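Local coordinates for protein fluvirucin B1 DH domain from module 1 (Actinomadura vulgaris, PDB 6OBV) that probably dehydrates carrier-protein-bound beta-hydroxyacyl intermediates, as the dehydratase domain of module 1 of the fluvirucin B1 polyketide synthase, at residues A[69-74]-A[304-309]; A[210-215]-A[227-232]. All blocks are in the same frame, centred on the assembly; numbering follows the deposited sequence.

Interaction 1: A[69-74]-A[304-309]; sequences HGVGET and GLSSRP
The carbonyl plane of Leu305 has the hydroxyl of Thr74 above it: OG1 lies 36° out of that plane and donates to Leu305 O over 3.0 Å, with a C=O...OG1 angle of 127°, so the bond misses the lone-pair directions. With chi1 at -62°, Thr74 keeps OG1 beside its own backbone N and spreads both branches at the acceptor; CG2 is 3.8 Å from Leu305 O, close enough for van der Waals contact. One residue on, Ser306 faces both Val71 and Thr74. Its OG is 3.5 Å from CG1 of Val71, a packing contact between a hydroxyl and a methyl, and its CB is 3.6 Å from Thr74 OG1. Val71 also packs on Leu76 and Leu300, while Leu305 rests on Pro106. The partner of segment 304-309 is the end of a beta hairpin formed by strands 69-71 and 74-75. Two backbone bonds close it, Val71 N to Thr74 O and Thr74 N to Val71 O, 3.0 Å each, and Gly72 takes the second position of a type II' turn, the tight two-residue reversal common in antiparallel hairpins, against which the chain beyond strand 288-299 is laid.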
loop_
_atom_site.group_PDB
_atom_site.type_symbol
_atom_site.label_atom_id
_atom_site.label_comp_id
_atom_site.label_asym_id
_atom_site.label_seq_id
_atom_site.Cartn_x
_atom_site.Cartn_y
_atom_site.Cartn_z
ATOM N N HIS A 69 -27.290 -1.501 9.163
ATOM C CA HIS A 69 -27.600 -0.278 8.426
ATOM C C HIS A 69 -27.812 -0.640 6.969
ATOM O O HIS A 69 -26.930 -1.234 6.336
ATOM C CB HIS A 69 -26.491 0.763 8.560
ATOM C CG HIS A 69 -26.700 1.983 7.719
ATOM N ND1 HIS A 69 -26.183 2.113 6.447
ATOM C CD2 HIS A 69 -27.361 3.137 7.974
ATOM C CE1 HIS A 69 -26.515 3.295 5.955
ATOM N NE2 HIS A 69 -27.232 3.935 6.861
ATOM N N GLY A 70 -28.975 -0.300 6.445
ATOM C CA GLY A 70 -29.214 -0.511 5.041
ATOM C C GLY A 70 -30.519 0.096 4.609
ATOM O O GLY A 70 -31.031 1.026 5.233
ATOM N N VAL A 71 -31.044 -0.446 3.516
ATOM C CA VAL A 71 -32.350 -0.088 2.996
ATOM C C VAL A 71 -33.027 -1.389 2.614
ATOM O O VAL A 71 -32.484 -2.156 1.809
ATOM C CB VAL A 71 -32.258 0.852 1.787
ATOM C CG1 VAL A 71 -33.619 1.083 1.214
ATOM C CG2 VAL A 71 -31.623 2.165 2.201
ATOM N N GLY A 72 -34.187 -1.655 3.202
ATOM C CA GLY A 72 -34.831 -2.932 2.948
ATOM C C GLY A 72 -33.916 -4.052 3.394
ATOM O O GLY A 72 -33.329 -4.005 4.485
ATOM N N GLU A 73 -33.762 -5.062 2.542
ATOM C CA GLU A 73 -32.892 -6.189 2.855
ATOM C C GLU A 73 -31.459 -5.981 2.369
ATOM O O GLU A 73 -30.649 -6.917 2.438
ATOM C CB GLU A 73 -33.470 -7.488 2.277
ATOM C CG GLU A 73 -34.882 -7.858 2.776
ATOM C CD GLU A 73 -35.003 -7.936 4.301
ATOM O OE1 GLU A 73 -33.978 -8.126 4.997
ATOM O OE2 GLU A 73 -36.144 -7.805 4.804
ATOM N N THR A 74 -31.123 -4.775 1.906
ATOM C CA THR A 74 -29.800 -4.470 1.376
ATOM C C THR A 74 -28.952 -3.838 2.468
ATOM O O THR A 74 -29.288 -2.761 2.970
ATOM C CB THR A 74 -29.895 -3.513 0.191
ATOM O OG1 THR A 74 -30.644 -4.124 -0.856
ATOM C CG2 THR A 74 -28.500 -3.179 -0.339
ATOM N N GLY A 304 -33.893 1.394 -6.757
ATOM C CA GLY A 304 -32.483 1.574 -7.017
ATOM C C GLY A 304 -31.628 0.525 -6.342
ATOM O O GLY A 304 -31.031 -0.325 -7.008
ATOM N N LEU A 305 -31.564 0.560 -5.014
ATOM C CA LEU A 305 -30.651 -0.326 -4.309
ATOM C C LEU A 305 -31.331 -1.525 -3.675
ATOM O O LEU A 305 -30.670 -2.540 -3.437
ATOM C CB LEU A 305 -29.896 0.455 -3.243
ATOM C CG LEU A 305 -28.821 1.241 -3.980
ATOM C CD1 LEU A 305 -28.422 2.433 -3.151
ATOM C CD2 LEU A 305 -27.634 0.330 -4.332
ATOM N N SER A 306 -32.629 -1.443 -3.401
ATOM C CA SER A 306 -33.433 -2.612 -3.070
ATOM C C SER A 306 -34.644 -2.660 -3.995
ATOM O O SER A 306 -34.894 -1.743 -4.778
ATOM C CB SER A 306 -33.857 -2.587 -1.599
ATOM O OG SER A 306 -34.280 -1.289 -1.221
ATOM N N SER A 307 -35.401 -3.746 -3.918
ATOM C CA SER A 307 -36.588 -3.833 -4.753
ATOM C C SER A 307 -37.636 -2.817 -4.300
ATOM O O SER A 307 -37.649 -2.352 -3.151
ATOM C CB SER A 307 -37.172 -5.235 -4.702
ATOM O OG SER A 307 -36.116 -6.165 -4.624
ATOM N N ARG A 308 -38.493 -2.433 -5.238
ATOM C CA ARG A 308 -39.654 -1.644 -4.877
ATOM C C ARG A 308 -40.605 -2.488 -4.029
ATOM O O ARG A 308 -40.683 -3.709 -4.198
ATOM C CB ARG A 308 -40.390 -1.154 -6.125
ATOM C CG ARG A 308 -39.689 -0.078 -6.904
ATOM C CD ARG A 308 -40.471 0.224 -8.162
ATOM N NE ARG A 308 -39.700 0.997 -9.129
ATOM C CZ ARG A 308 -38.835 0.472 -9.991
ATOM N NH1 ARG A 308 -38.618 -0.839 -10.004
ATOM N NH2 ARG A 308 -38.181 1.254 -10.828
ATOM N N PRO A 309 -41.338 -1.860 -3.112
ATOM C CA PRO A 309 -42.426 -2.570 -2.432
ATOM C C PRO A 309 -43.480 -3.003 -3.435
ATOM O O PRO A 309 -43.601 -2.443 -4.527
ATOM C CB PRO A 309 -42.991 -1.519 -1.463
ATOM C CG PRO A 309 -42.602 -0.198 -2.082
ATOM C CD PRO A 309 -41.243 -0.454 -2.688
#

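Interaction 2: A[210-215]-A[227-232]; sequences VELDER and PALLDA
Val210, near the end of strand 205-211, and Leu212, just beyond it, run past one side of helix 227-232 without a backbone hydrogen bond to it, their CA atoms 6.7 Å from that of Ala232 and 6.1 Å from that of Leu229 respectively. No hydrogen bond of any kind crosses the contact, and the side chains that meet are apolar. Val210 has CG1 anti to its backbone N (chi1 -173°), which carries this methyl into the angle between two helix residues: CG1 is 3.4 Å from Ala232 CB, tighter than usual for carbons, and 3.8 Å from Leu229 CD1. The Val210 and Leu229 side chains cross obliquely, and the same CD1 also reaches Val210 O. Leu212 starts out alongside the helix, but its end turns in: with chi2 at 175° CD1 extends the chain and CD2 branches off to the helix backbone, 3.5 Å from Leu229 N and 3.6 Å from Leu229 CB, the two leucines meeting at about a right angle. Ala228 CB closes this side, 4.2 Å from Leu212 CD2. A helix wrapped by a curved antiparallel sheet is the hot-dog architecture, and polyketide synthase dehydratases have a double hot dog, with which this packing is consistent; the strand pairs with 264-271, through Val210 and Val265, and Val210 packs on Val267 and Leu229 on Val265. The other side of the helix is committed elsewhere, since Pro227 and Leu230 point away from the strand and meet helix 79-92. Asp231, between the two sides, bonds through OD2 to His235 NE2, in the link to helix 238-241. On the strand, Glu211 points its CB away from the helix, and its OE2 forms a salt bridge with Arg198 NH2.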
loop_
_atom_site.group_PDB
_atom_site.type_symbol
_atom_site.label_atom_id
_atom_site.label_comp_id
_atom_site.label_asym_id
_atom_site.label_seq_id
_atom_site.Cartn_x
_atom_site.Cartn_y
_atom_site.Cartn_z
ATOM N N VAL A 210 -27.724 10.881 21.772
ATOM C CA VAL A 210 -27.532 9.653 21.010
ATOM C C VAL A 210 -26.471 8.814 21.719
ATOM O O VAL A 210 -25.430 9.347 22.121
ATOM C CB VAL A 210 -27.095 9.963 19.565
ATOM C CG1 VAL A 210 -27.075 8.701 18.749
ATOM C CG2 VAL A 210 -27.999 10.997 18.946
ATOM N N GLU A 211 -26.734 7.512 21.883
ATOM C CA GLU A 211 -25.836 6.618 22.610
ATOM C C GLU A 211 -25.673 5.303 21.857
ATOM O O GLU A 211 -26.653 4.751 21.346
ATOM C CB GLU A 211 -26.349 6.303 24.025
ATOM C CG GLU A 211 -26.893 7.491 24.833
ATOM C CD GLU A 211 -27.818 7.061 25.969
ATOM O OE1 GLU A 211 -27.819 5.863 26.329
ATOM O OE2 GLU A 211 -28.549 7.923 26.499
ATOM N N LEU A 212 -24.439 4.786 21.817
ATOM C CA LEU A 212 -24.200 3.476 21.228
ATOM C C LEU A 212 -24.729 2.367 22.134
ATOM O O LEU A 212 -24.749 2.496 23.357
ATOM C CB LEU A 212 -22.708 3.248 21.006
ATOM C CG LEU A 212 -21.986 4.161 20.033
ATOM C CD1 LEU A 212 -20.504 3.845 20.056
ATOM C CD2 LEU A 212 -22.557 3.933 18.651
ATOM N N ASP A 213 -25.166 1.269 21.513
ATOM C CA ASP A 213 -25.351 0.010 22.225
ATOM C C ASP A 213 -24.046 -0.409 22.893
ATOM O O ASP A 213 -22.955 0.042 22.526
ATOM C CB ASP A 213 -25.777 -1.100 21.268
ATOM C CG ASP A 213 -27.266 -1.225 21.130
ATOM O OD1 ASP A 213 -28.010 -0.306 21.554
ATOM O OD2 ASP A 213 -27.685 -2.263 20.575
ATOM N N GLU A 214 -24.157 -1.320 23.860
ATOM C CA GLU A 214 -22.961 -1.735 24.585
ATOM C C GLU A 214 -21.936 -2.378 23.652
ATOM O O GLU A 214 -20.729 -2.145 23.800
ATOM C CB GLU A 214 -23.341 -2.659 25.742
ATOM C CG GLU A 214 -23.682 -1.866 27.018
ATOM C CD GLU A 214 -24.219 -2.719 28.158
ATOM O OE1 GLU A 214 -25.438 -3.003 28.153
ATOM O OE2 GLU A 214 -23.434 -3.084 29.071
ATOM N N ARG A 215 -22.391 -3.136 22.643
ATOM C CA ARG A 215 -21.438 -3.814 21.760
ATOM C C ARG A 215 -20.564 -2.816 21.009
ATOM O O ARG A 215 -19.351 -3.021 20.876
ATOM C CB ARG A 215 -22.156 -4.732 20.765
ATOM C CG ARG A 215 -21.224 -5.764 20.094
ATOM C CD ARG A 215 -21.962 -6.614 19.058
ATOM N NE ARG A 215 -22.650 -5.743 18.109
ATOM C CZ ARG A 215 -23.516 -6.149 17.188
ATOM N NH1 ARG A 215 -23.823 -7.435 17.068
ATOM N NH2 ARG A 215 -24.077 -5.255 16.381
ATOM N N PRO A 227 -18.860 5.091 13.292
ATOM C CA PRO A 227 -19.819 5.383 12.212
ATOM C C PRO A 227 -21.275 5.192 12.623
ATOM O O PRO A 227 -22.147 5.909 12.115
ATOM C CB PRO A 227 -19.395 4.414 11.097
ATOM C CG PRO A 227 -17.914 4.220 11.325
ATOM C CD PRO A 227 -17.725 4.268 12.829
ATOM N N ALA A 228 -21.569 4.264 13.542
ATOM C CA ALA A 228 -22.951 4.105 13.978
ATOM C C ALA A 228 -23.384 5.234 14.891
ATOM O O ALA A 228 -24.572 5.580 14.919
ATOM C CB ALA A 228 -23.153 2.764 14.689
ATOM N N LEU A 229 -22.449 5.819 15.648
ATOM C CA LEU A 229 -22.792 6.970 16.478
ATOM C C LEU A 229 -23.010 8.216 15.632
ATOM O O LEU A 229 -23.946 8.979 15.881
ATOM C CB LEU A 229 -21.708 7.225 17.524
ATOM C CG LEU A 229 -21.975 8.390 18.478
ATOM C CD1 LEU A 229 -23.308 8.239 19.192
ATOM C CD2 LEU A 229 -20.840 8.522 19.509
ATOM N N LEU A 230 -22.156 8.450 14.635
ATOM C CA LEU A 230 -22.335 9.639 13.810
ATOM C C LEU A 230 -23.595 9.528 12.975
ATOM O O LEU A 230 -24.299 10.522 12.771
ATOM C CB LEU A 230 -21.121 9.892 12.908
ATOM C CG LEU A 230 -21.247 11.159 12.040
ATOM C CD1 LEU A 230 -21.552 12.365 12.906
ATOM C CD2 LEU A 230 -20.010 11.416 11.173
ATOM N N ASP A 231 -23.920 8.324 12.507
ATOM C CA ASP A 231 -25.123 8.185 11.697
ATOM C C ASP A 231 -26.377 8.461 12.515
ATOM O O ASP A 231 -27.301 9.123 12.039
ATOM C CB ASP A 231 -25.208 6.799 11.078
ATOM C CG ASP A 231 -26.378 6.685 10.110
ATOM O OD1 ASP A 231 -26.335 7.378 9.079
ATOM O OD2 ASP A 231 -27.349 5.945 10.383
ATOM N N ALA A 232 -26.437 7.956 13.743
ATOM C CA ALA A 232 -27.646 8.170 14.517
ATOM C C ALA A 232 -27.773 9.616 14.954
ATOM O O ALA A 232 -28.885 10.081 15.222
ATOM C CB ALA A 232 -27.676 7.236 15.723
#

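In the fold
Interaction 1 is a surface contact about 19 Å from the centre of the chain; interaction 2 is buried, about 11 Å from it. The chemistry follows: the hairpin turn and the C-terminal loop of interaction 1 share a single hydroxyl-to-carbonyl hydrogen bond and bury 175 Å², whereas in interaction 2 the strand end with Leu212 and the helix meet through apolar side chains, with no hydrogen bond, and bury 254 Å². They hold different elements, their centres about 22 Å apart, yet they meet where His69 CD2 approaches Asp231 OD2 at 3.7 Å. This is packing and not a hydrogen bond, but the juxtaposition is consistent with the His-Asp dyad of hot-dog dehydratases. In sequence, interaction 2 lies inside the loop that interaction 1 closes.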